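Local coordinates for protein Lys-gingipain W83 (Porphyromonas gingivalis, PDB 3M1H) that cleaves proteins after lysine as a secreted cysteine protease and possible virulence factor, the part here being an adhesin domain whose isolated forms are hemolytic in vitro, at residues A131-R136 / D164-N169. Numbering follows the deposited sequence.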
loop_
_atom_site.group_PDB
_atom_site.type_symbol
_atom_site.label_atom_id
_atom_site.label_comp_id
_atom_site.label_asym_id
_atom_site.label_seq_id
_atom_site.Cartn_x
_atom_site.Cartn_y
_atom_site.Cartn_z
ATOM N N ALA A 131 2.846 -13.210 19.941
ATOM C CA ALA A 131 1.703 -13.724 19.184
ATOM C C ALA A 131 0.784 -12.598 18.725
ATOM O O ALA A 131 0.322 -12.648 17.578
ATOM C CB ALA A 131 0.891 -14.774 19.976
ATOM N N ILE A 132 0.511 -11.638 19.613
ATOM C CA ILE A 132 -0.390 -10.498 19.345
ATOM C C ILE A 132 0.477 -9.263 19.133
ATOM O O ILE A 132 1.220 -8.836 20.027
ATOM C CB ILE A 132 -1.366 -10.247 20.507
ATOM C CG1 ILE A 132 -2.328 -11.430 20.664
ATOM C CG2 ILE A 132 -2.146 -8.909 20.345
ATOM C CD1 ILE A 132 -3.587 -11.314 19.757
ATOM N N ARG A 133 0.389 -8.715 17.931
ATOM C CA ARG A 133 1.194 -7.601 17.512
ATOM C C ARG A 133 0.329 -6.355 17.355
ATOM O O ARG A 133 -0.873 -6.373 17.603
ATOM C CB ARG A 133 1.925 -7.962 16.238
ATOM C CG ARG A 133 2.752 -9.206 16.443
ATOM C CD ARG A 133 3.433 -9.649 15.201
ATOM N NE ARG A 133 4.083 -10.945 15.451
ATOM C CZ ARG A 133 4.784 -11.645 14.572
ATOM N NH1 ARG A 133 5.007 -11.232 13.326
ATOM N NH2 ARG A 133 5.301 -12.802 14.961
ATOM N N GLY A 134 0.969 -5.249 17.015
ATOM C CA GLY A 134 0.245 -3.980 16.917
ATOM C C GLY A 134 -0.206 -3.396 18.247
ATOM O O GLY A 134 -1.095 -2.556 18.283
ATOM N N THR A 135 0.438 -3.796 19.339
ATOM C CA THR A 135 0.020 -3.408 20.691
ATOM C C THR A 135 0.706 -2.148 21.213
ATOM O O THR A 135 0.398 -1.703 22.319
ATOM C CB THR A 135 0.305 -4.514 21.735
ATOM O OG1 THR A 135 1.718 -4.758 21.806
ATOM C CG2 THR A 135 -0.436 -5.808 21.373
ATOM N N ARG A 136 1.621 -1.576 20.442
ATOM C CA ARG A 136 2.366 -0.399 20.899
ATOM C C ARG A 136 2.207 0.704 19.884
ATOM O O ARG A 136 1.093 0.997 19.472
ATOM C CB ARG A 136 3.845 -0.734 21.173
ATOM C CG ARG A 136 4.068 -1.874 22.144
ATOM C CD ARG A 136 5.562 -2.157 22.237
ATOM N NE ARG A 136 5.848 -3.247 23.151
ATOM C CZ ARG A 136 5.799 -4.533 22.839
ATOM N NH1 ARG A 136 5.464 -4.926 21.610
ATOM N NH2 ARG A 136 6.098 -5.440 23.764
ATOM N N ASP A 164 5.488 -12.385 8.119
ATOM C CA ASP A 164 5.696 -12.450 9.554
ATOM C C ASP A 164 6.204 -11.175 10.196
ATOM O O ASP A 164 7.022 -11.215 11.116
ATOM C CB ASP A 164 6.638 -13.625 9.861
ATOM C CG ASP A 164 6.464 -14.181 11.258
ATOM O OD1 ASP A 164 5.466 -13.904 11.967
ATOM O OD2 ASP A 164 7.381 -14.950 11.625
ATOM N N PHE A 165 5.686 -10.025 9.745
ATOM C CA PHE A 165 5.880 -8.751 10.462
ATOM C C PHE A 165 4.519 -8.303 10.997
ATOM O O PHE A 165 4.038 -8.861 12.017
ATOM C CB PHE A 165 6.689 -7.743 9.623
ATOM C CG PHE A 165 8.111 -8.221 9.408
ATOM C CD1 PHE A 165 9.050 -8.041 10.401
ATOM C CD2 PHE A 165 8.465 -8.913 8.253
ATOM C CE1 PHE A 165 10.367 -8.521 10.236
ATOM C CE2 PHE A 165 9.776 -9.403 8.079
ATOM C CZ PHE A 165 10.725 -9.197 9.082
ATOM N N PHE A 166 3.848 -7.330 10.364
ATOM C CA PHE A 166 2.484 -7.053 10.763
ATOM C C PHE A 166 1.651 -6.515 9.586
ATOM O O PHE A 166 1.223 -7.297 8.787
ATOM C CB PHE A 166 2.433 -6.185 12.031
ATOM C CG PHE A 166 1.085 -6.124 12.676
ATOM C CD1 PHE A 166 0.410 -7.287 12.989
ATOM C CD2 PHE A 166 0.466 -4.907 12.976
ATOM C CE1 PHE A 166 -0.818 -7.249 13.591
ATOM C CE2 PHE A 166 -0.774 -4.863 13.592
ATOM C CZ PHE A 166 -1.425 -6.054 13.902
ATOM N N TRP A 167 1.432 -5.204 9.475
ATOM C CA TRP A 167 0.742 -4.624 8.309
ATOM C C TRP A 167 1.530 -3.425 7.806
ATOM O O TRP A 167 2.246 -2.785 8.601
ATOM C CB TRP A 167 -0.666 -4.145 8.658
ATOM C CG TRP A 167 -1.661 -5.175 9.105
ATOM C CD1 TRP A 167 -1.717 -5.847 10.286
ATOM C CD2 TRP A 167 -2.795 -5.584 8.356
ATOM N NE1 TRP A 167 -2.839 -6.670 10.332
ATOM C CE2 TRP A 167 -3.496 -6.538 9.128
ATOM C CE3 TRP A 167 -3.271 -5.258 7.075
ATOM C CZ2 TRP A 167 -4.662 -7.134 8.671
ATOM C CZ3 TRP A 167 -4.436 -5.849 6.628
ATOM C CH2 TRP A 167 -5.104 -6.791 7.425
ATOM N N ILE A 168 1.423 -3.181 6.495
ATOM C CA ILE A 168 1.861 -1.947 5.836
ATOM C C ILE A 168 0.616 -1.074 5.589
ATOM O O ILE A 168 -0.446 -1.588 5.218
ATOM C CB ILE A 168 2.678 -2.212 4.580
ATOM C CG1 ILE A 168 3.194 -0.884 4.004
ATOM C CG2 ILE A 168 1.920 -2.988 3.521
ATOM C CD1 ILE A 168 4.322 -1.118 2.962
ATOM N N ASN A 169 0.769 0.227 5.802
ATOM C CA ASN A 169 -0.299 1.205 5.596
ATOM C C ASN A 169 0.076 2.229 4.534
ATOM O O ASN A 169 1.234 2.643 4.439
ATOM C CB ASN A 169 -0.566 1.978 6.864
ATOM C CG ASN A 169 -0.991 1.144 8.027
ATOM O OD1 ASN A 169 -1.736 0.197 7.881
ATOM N ND2 ASN A 169 -0.563 1.535 9.211
#
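Arg133 reaches across to Asp164, Phe165 and Phe166 with almost the whole length of its side chain, a compact example of how one arginine can join a loop without regular structure to the turn that leads into a strand. Its NH1 does most of the polar work. The straightest bond runs from Arg133 NH1 to Phe165 O (2.9 Å, 166° at the hydrogen); it lies in the guanidinium plane and arrives on a lone pair of the carbonyl. A weak bond joins the same NH1 to Asp164 O at 3.0 Å. The carboxylate completes the grip: Asp164 OD1 forms a salt bridge with Arg133 NH1, also at 3.0 Å, and takes a weak hydrogen bond from NH2. The two side chains cross at about a right angle, and NH1 meets OD1 from above the carboxylate plane.

Nearer the backbone the contact turns nonpolar. Arg133 CB sits over one face of the Phe166 ring, a CH-pi contact 4.1 Å from CB to the ring centroid, while Gly134 CA comes within 3.6 Å of Phe166 CE2. Trp167 CD1, an edge atom of the indole, sits 3.4 Å above the centre of the opposite face, so the Phe166 ring lies between the loop backbone and an indole edge. Phe166 CG lies anti to its backbone N (chi1 -167°), on the side of the loop.

In the second shell, Glu130 O accepts a bond from Arg133 NE and Tyr55 makes a cation-pi contact with the arginine, while Asp89 OD2 accepts a hydrogen bond from Gly134 N. The contact lies at the surface, at one end of the beta jelly roll, where the loop between strands 116-119 and 142-148 packs beside short strand 55-56 and the turn that leads into strand 167-177.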